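Local coordinates for protein ribonucleoside-diphosphate reductase subunit beta (Bacillus halodurans C-125, PDB 2RCC) that probably serves as the diiron-binding small subunit of a class I ribonucleotide reductase, which converts ribonucleoside diphosphates to 2'-deoxyribonucleotides for DNA synthesis, at residues 38-43 / 223-228; 46-51 / 109-114. All blocks are in the same frame, centred on the assembly; numbering follows the deposited sequence.

Contact 1 of 2, residues 38-43 / 223-228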
loop_
_atom_site.group_PDB
_atom_site.type_symbol
_atom_site.label_atom_id
_atom_site.label_comp_id
_atom_site.label_asym_id
_atom_site.label_seq_id
_atom_site.Cartn_x
_atom_site.Cartn_y
_atom_site.Cartn_z
ATOM N N PHE A 38 -12.887 -12.284 -6.777
ATOM C CA PHE A 38 -11.986 -13.433 -6.945
ATOM C C PHE A 38 -11.680 -14.161 -5.652
ATOM O O PHE A 38 -11.168 -13.576 -4.671
ATOM C CB PHE A 38 -10.675 -12.939 -7.580
ATOM C CG PHE A 38 -10.885 -12.287 -8.915
ATOM C CD1 PHE A 38 -11.331 -13.029 -10.002
ATOM C CD2 PHE A 38 -10.662 -10.932 -9.085
ATOM C CE1 PHE A 38 -11.573 -12.420 -11.246
ATOM C CE2 PHE A 38 -10.908 -10.322 -10.302
ATOM C CZ PHE A 38 -11.354 -11.072 -11.397
ATOM N N SER A 39 -11.940 -15.457 -5.660
ATOM C CA SER A 39 -11.727 -16.321 -4.488
ATOM C C SER A 39 -10.251 -16.493 -4.101
ATOM O O SER A 39 -9.951 -16.942 -3.008
ATOM C CB SER A 39 -12.406 -17.669 -4.697
ATOM O OG SER A 39 -11.869 -18.314 -5.837
ATOM N N TRP A 40 -9.337 -16.121 -4.987
ATOM C CA TRP A 40 -7.908 -16.121 -4.698
ATOM C C TRP A 40 -7.376 -14.816 -4.080
ATOM O O TRP A 40 -6.237 -14.815 -3.595
ATOM C CB TRP A 40 -7.077 -16.412 -5.965
ATOM C CG TRP A 40 -7.387 -15.618 -7.162
ATOM C CD1 TRP A 40 -8.170 -16.007 -8.162
ATOM C CD2 TRP A 40 -6.903 -14.303 -7.518
ATOM N NE1 TRP A 40 -8.245 -15.053 -9.117
ATOM C CE2 TRP A 40 -7.466 -13.992 -8.763
ATOM C CE3 TRP A 40 -6.078 -13.355 -6.897
ATOM C CZ2 TRP A 40 -7.241 -12.773 -9.412
ATOM C CZ3 TRP A 40 -5.840 -12.148 -7.540
ATOM C CH2 TRP A 40 -6.430 -11.859 -8.779
ATOM N N ALA A 41 -8.176 -13.738 -4.060
ATOM C CA ALA A 41 -7.675 -12.436 -3.570
ATOM C C ALA A 41 -7.426 -12.427 -2.077
ATOM O O ALA A 41 -6.387 -11.952 -1.669
ATOM C CB ALA A 41 -8.617 -11.258 -3.954
ATOM N N TYR A 42 -8.327 -12.975 -1.269
ATOM C CA TYR A 42 -8.165 -12.931 0.205
ATOM C C TYR A 42 -7.058 -13.857 0.654
ATOM O O TYR A 42 -6.267 -13.454 1.507
ATOM C CB TYR A 42 -9.482 -13.173 0.970
ATOM C CG TYR A 42 -9.580 -12.735 2.437
ATOM C CD1 TYR A 42 -8.691 -11.803 3.034
ATOM C CD2 TYR A 42 -10.670 -13.132 3.197
ATOM C CE1 TYR A 42 -8.858 -11.384 4.395
ATOM C CE2 TYR A 42 -10.853 -12.689 4.530
ATOM C CZ TYR A 42 -9.950 -11.838 5.134
ATOM O OH TYR A 42 -10.200 -11.423 6.451
ATOM N N PRO A 43 -7.025 -15.103 0.134
ATOM C CA PRO A 43 -5.866 -15.943 0.399
ATOM C C PRO A 43 -4.522 -15.314 0.012
ATOM O O PRO A 43 -3.552 -15.479 0.740
ATOM C CB PRO A 43 -6.143 -17.180 -0.441
ATOM C CG PRO A 43 -7.569 -17.234 -0.582
ATOM C CD PRO A 43 -8.063 -15.866 -0.595
ATOM N N HIS A 223 3.775 -11.287 -6.331
ATOM C CA HIS A 223 3.431 -10.178 -7.224
ATOM C C HIS A 223 3.194 -10.751 -8.617
ATOM O O HIS A 223 2.170 -10.421 -9.249
ATOM C CB HIS A 223 4.526 -9.114 -7.271
ATOM C CG HIS A 223 4.830 -8.439 -5.957
ATOM N ND1 HIS A 223 5.703 -7.381 -5.858
ATOM C CD2 HIS A 223 4.380 -8.660 -4.701
ATOM C CE1 HIS A 223 5.813 -6.999 -4.599
ATOM N NE2 HIS A 223 5.017 -7.762 -3.871
ATOM N N VAL A 224 4.096 -11.628 -9.093
ATOM C CA VAL A 224 3.918 -12.288 -10.406
ATOM C C VAL A 224 2.627 -13.113 -10.439
ATOM O O VAL A 224 1.932 -13.108 -11.420
ATOM C CB VAL A 224 5.117 -13.216 -10.777
ATOM C CG1 VAL A 224 4.819 -13.997 -12.048
ATOM C CG2 VAL A 224 6.402 -12.398 -10.937
ATOM N N TYR A 225 2.316 -13.825 -9.351
ATOM C CA TYR A 225 1.079 -14.578 -9.245
ATOM C C TYR A 225 -0.129 -13.623 -9.432
ATOM O O TYR A 225 -1.029 -13.931 -10.211
ATOM C CB TYR A 225 1.030 -15.330 -7.907
ATOM C CG TYR A 225 -0.263 -16.005 -7.568
ATOM C CD1 TYR A 225 -0.579 -17.275 -8.058
ATOM C CD2 TYR A 225 -1.176 -15.388 -6.722
ATOM C CE1 TYR A 225 -1.777 -17.880 -7.734
ATOM C CE2 TYR A 225 -2.356 -15.978 -6.419
ATOM C CZ TYR A 225 -2.653 -17.213 -6.911
ATOM O OH TYR A 225 -3.847 -17.753 -6.526
ATOM N N LEU A 226 -0.103 -12.463 -8.782
ATOM C CA LEU A 226 -1.170 -11.474 -8.928
ATOM C C LEU A 226 -1.297 -11.008 -10.389
ATOM O O LEU A 226 -2.393 -11.012 -10.978
ATOM C CB LEU A 226 -0.918 -10.265 -8.034
ATOM C CG LEU A 226 -1.922 -9.099 -8.121
ATOM C CD1 LEU A 226 -3.334 -9.554 -7.861
ATOM C CD2 LEU A 226 -1.493 -7.978 -7.205
ATOM N N PHE A 227 -0.183 -10.569 -10.948
ATOM C CA PHE A 227 -0.210 -10.076 -12.337
ATOM C C PHE A 227 -0.617 -11.125 -13.376
ATOM O O PHE A 227 -1.333 -10.811 -14.324
ATOM C CB PHE A 227 1.133 -9.450 -12.718
ATOM C CG PHE A 227 1.528 -8.252 -11.875
ATOM C CD1 PHE A 227 0.659 -7.181 -11.714
ATOM C CD2 PHE A 227 2.832 -8.156 -11.331
ATOM C CE1 PHE A 227 1.046 -6.066 -10.968
ATOM C CE2 PHE A 227 3.212 -7.055 -10.591
ATOM C CZ PHE A 227 2.324 -6.019 -10.400
ATOM N N THR A 228 -0.145 -12.358 -13.237
ATOM C CA THR A 228 -0.526 -13.416 -14.178
ATOM C C THR A 228 -2.005 -13.808 -14.055
ATOM O O THR A 228 -2.672 -14.130 -15.056
ATOM C CB THR A 228 0.444 -14.639 -14.127
ATOM O OG1 THR A 228 0.396 -15.264 -12.855
ATOM C CG2 THR A 228 1.850 -14.220 -14.398
HETATM O O HOH W 1 -4.402 -17.116 -3.830
#

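Contact 2 of 2, residues 46-51 / 109-114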
loop_
_atom_site.group_PDB
_atom_site.type_symbol
_atom_site.label_atom_id
_atom_site.label_comp_id
_atom_site.label_asym_id
_atom_site.label_seq_id
_atom_site.Cartn_x
_atom_site.Cartn_y
_atom_site.Cartn_z
ATOM N N LYS A 46 -3.622 -12.688 2.647
ATOM C CA LYS A 46 -3.216 -13.403 3.875
ATOM C C LYS A 46 -1.776 -13.945 3.777
ATOM O O LYS A 46 -1.032 -13.873 4.754
ATOM C CB LYS A 46 -4.182 -14.543 4.187
ATOM C CG LYS A 46 -5.556 -14.099 4.633
ATOM C CD LYS A 46 -6.538 -15.268 4.725
ATOM C CE LYS A 46 -7.911 -14.785 5.206
ATOM N NZ LYS A 46 -8.935 -15.882 5.295
ATOM N N ASN A 47 -1.398 -14.440 2.599
ATOM C CA ASN A 47 -0.047 -14.956 2.398
ATOM C C ASN A 47 0.956 -13.805 2.397
ATOM O O ASN A 47 2.019 -13.927 2.990
ATOM C CB ASN A 47 0.060 -15.816 1.122
ATOM C CG ASN A 47 -0.663 -17.161 1.240
ATOM O OD1 ASN A 47 -0.697 -17.793 2.294
ATOM N ND2 ASN A 47 -1.201 -17.627 0.120
HETATM N N MSE A 48 0.614 -12.680 1.780
HETATM C CA MSE A 48 1.501 -11.519 1.793
HETATM C C MSE A 48 1.728 -10.990 3.228
HETATM O O MSE A 48 2.864 -10.691 3.609
HETATM C CB MSE A 48 0.958 -10.426 0.906
HETATM C CG MSE A 48 0.981 -10.795 -0.530
HETATM SE SE MSE A 48 0.267 -9.392 -1.676
HETATM C CE MSE A 48 1.806 -8.386 -1.916
ATOM N N LEU A 49 0.644 -10.899 4.003
ATOM C CA LEU A 49 0.663 -10.402 5.375
ATOM C C LEU A 49 1.452 -11.348 6.294
ATOM O O LEU A 49 2.201 -10.881 7.178
ATOM C CB LEU A 49 -0.781 -10.176 5.882
ATOM C CG LEU A 49 -0.955 -9.487 7.241
ATOM C CD1 LEU A 49 -0.482 -8.014 7.097
ATOM C CD2 LEU A 49 -2.402 -9.603 7.737
ATOM N N ALA A 50 1.296 -12.661 6.097
ATOM C CA ALA A 50 2.079 -13.659 6.846
ATOM C C ALA A 50 3.597 -13.580 6.591
ATOM O O ALA A 50 4.381 -13.972 7.421
ATOM C CB ALA A 50 1.581 -15.101 6.533
ATOM N N ASN A 51 3.988 -13.130 5.407
ATOM C CA ASN A 51 5.366 -12.983 5.021
ATOM C C ASN A 51 6.018 -11.654 5.420
ATOM O O ASN A 51 7.057 -11.316 4.845
ATOM C CB ASN A 51 5.441 -13.064 3.488
ATOM C CG ASN A 51 5.287 -14.459 2.962
ATOM O OD1 ASN A 51 5.229 -15.440 3.721
ATOM N ND2 ASN A 51 5.267 -14.563 1.624
ATOM N N ALA A 109 -7.244 -3.199 -5.971
ATOM C CA ALA A 109 -6.668 -1.888 -5.616
ATOM C C ALA A 109 -5.947 -1.999 -4.285
ATOM O O ALA A 109 -4.836 -1.499 -4.145
ATOM C CB ALA A 109 -7.743 -0.807 -5.608
ATOM N N ALA A 110 -6.542 -2.679 -3.302
ATOM C CA ALA A 110 -5.890 -2.857 -1.999
ATOM C C ALA A 110 -4.571 -3.648 -2.122
ATOM O O ALA A 110 -3.537 -3.324 -1.482
ATOM C CB ALA A 110 -6.836 -3.551 -1.023
ATOM N N LEU A 111 -4.596 -4.695 -2.919
ATOM C CA LEU A 111 -3.381 -5.506 -3.112
ATOM C C LEU A 111 -2.278 -4.681 -3.791
ATOM O O LEU A 111 -1.112 -4.844 -3.490
ATOM C CB LEU A 111 -3.709 -6.817 -3.832
ATOM C CG LEU A 111 -4.523 -7.890 -3.103
ATOM C CD1 LEU A 111 -5.021 -8.943 -4.130
ATOM C CD2 LEU A 111 -3.678 -8.484 -1.948
HETATM N N MSE A 112 -2.651 -3.765 -4.662
HETATM C CA MSE A 112 -1.657 -2.852 -5.273
HETATM C C MSE A 112 -1.038 -1.938 -4.221
HETATM O O MSE A 112 0.149 -1.656 -4.288
HETATM C CB MSE A 112 -2.246 -2.063 -6.434
HETATM C CG MSE A 112 -2.633 -2.866 -7.653
HETATM SE SE MSE A 112 -1.223 -3.969 -8.387
HETATM C CE MSE A 112 0.049 -2.588 -8.978
ATOM N N SER A 113 -1.821 -1.532 -3.216
ATOM C CA SER A 113 -1.295 -0.767 -2.093
ATOM C C SER A 113 -0.257 -1.597 -1.307
ATOM O O SER A 113 0.810 -1.094 -0.974
ATOM C CB SER A 113 -2.431 -0.257 -1.186
ATOM O OG SER A 113 -1.937 0.341 -0.024
ATOM N N VAL A 114 -0.581 -2.854 -1.020
ATOM C CA VAL A 114 0.331 -3.755 -0.327
ATOM C C VAL A 114 1.599 -3.926 -1.194
ATOM O O VAL A 114 2.683 -3.807 -0.671
ATOM C CB VAL A 114 -0.317 -5.139 -0.010
ATOM C CG1 VAL A 114 0.720 -6.093 0.615
ATOM C CG2 VAL A 114 -1.585 -4.990 0.835
#

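Contact 1 of 2, residues 38-43 / 223-228
Trp40 reaches across to Tyr225 and Leu226 on helix 207-237, and its side chain shows how one large residue can meet a polar group at its root and an apolar one at its far rim. The first torsion (chi1 50°) sets CG between the backbone N and the carbonyl carbon, which swings the indole off the backbone toward the helix. At the root, CB packs against the phenol oxygen, with Trp40 CB 3.5 Å from Tyr225 OH; the next atom, CG, is 4.2 Å from Tyr225 OH, which approaches the ring obliquely. The aromatic side chains run past each other in opposite directions. At the far end of the six-membered ring, Trp40 CZ3 lies 3.6 Å and the neighbouring CH2 4.0 Å from Leu226 CD1, a methyl near the ring plane at the indole edge. No direct hydrogen bond joins the segments; instead a water links them, donating to Trp40 O at 3.0 Å and standing 2.8 Å from Tyr225 OH. Phe38 CB lies on one side of the indole, 3.5 Å above the ring plane and displaced toward its rim. Trp40 also touches Leu108 on helix 106-133, and Asn229 and Glu233 further along helix 207-237. The arrangement belongs to the ferritin-like helical bundle of the reductase small subunit, where the lead-in to helix 41-50 packs on the helix carrying His223, a probable iron ligand.

Contact 2 of 2, residues 46-51 / 109-114
Three torsions of Met48, a selenomethionine, carry its tip to Leu111 and Val114: CG stands anti to the carbonyl carbon (chi1 -67°), the chain then extends through chi2 (180°), and a bend at chi3 (86°) turns CE aside. This is helix-to-helix packing in the ferritin-like bundle of the small subunit: where 46-51 meets 109-114, the touching atoms all belong to side chains. The nearest CA atoms, those of Met48 and Val114, are 8.1 Å apart, and the long, unbranched methionine chain spans that distance. Its selenium arrives beside both partners, with Met48 SE 4.1 Å from Leu111 CD2 and 4.0 Å from Val114 CG1. Val114 points its side chain toward helix 41-50, whereas Leu111 leaves its helix at a slant and meets the selenium with one methyl of its branch. Met48 crosses each of them at an oblique angle. All three residues are buried, and the interface between the segments is purely apolar, with no hydrogen bond across it.

Leu115 of helix 106-133 and Leu222 of helix 207-237 add apolar neighbours to Met48, which also touches the polar Gln118. On the dimer side, Val114 meets Val120 of the second subunit, and Ser113 OG is hydrogen-bonded to Ser116 OG of that subunit. Where the bent methionine chain ends, its terminal methyl rests against a single branch of the valine, Met48 CE lying 3.6 Å from Val114 CG1.

Contacts 1 and 2 illustrate how one short helix can be tied into a bundle at two places. Their centres are 10 Å apart, on the same side of the chain's centre, and both draw on helix 41-50: contact 1 joins the residue leading into it to helix 207-237, while contact 2 joins its later part to helix 106-133. Along the sequence the order is 38-43, 46-51, 109-114, 223-228, so both segments of contact 2 lie between the two segments of contact 1. They meet directly, with His223 CD2 3.8 Å from Met48 CE. Helix 41-50 thus packs beside a histidine that probably binds iron, within a fold of helices and connecting loops, without strands.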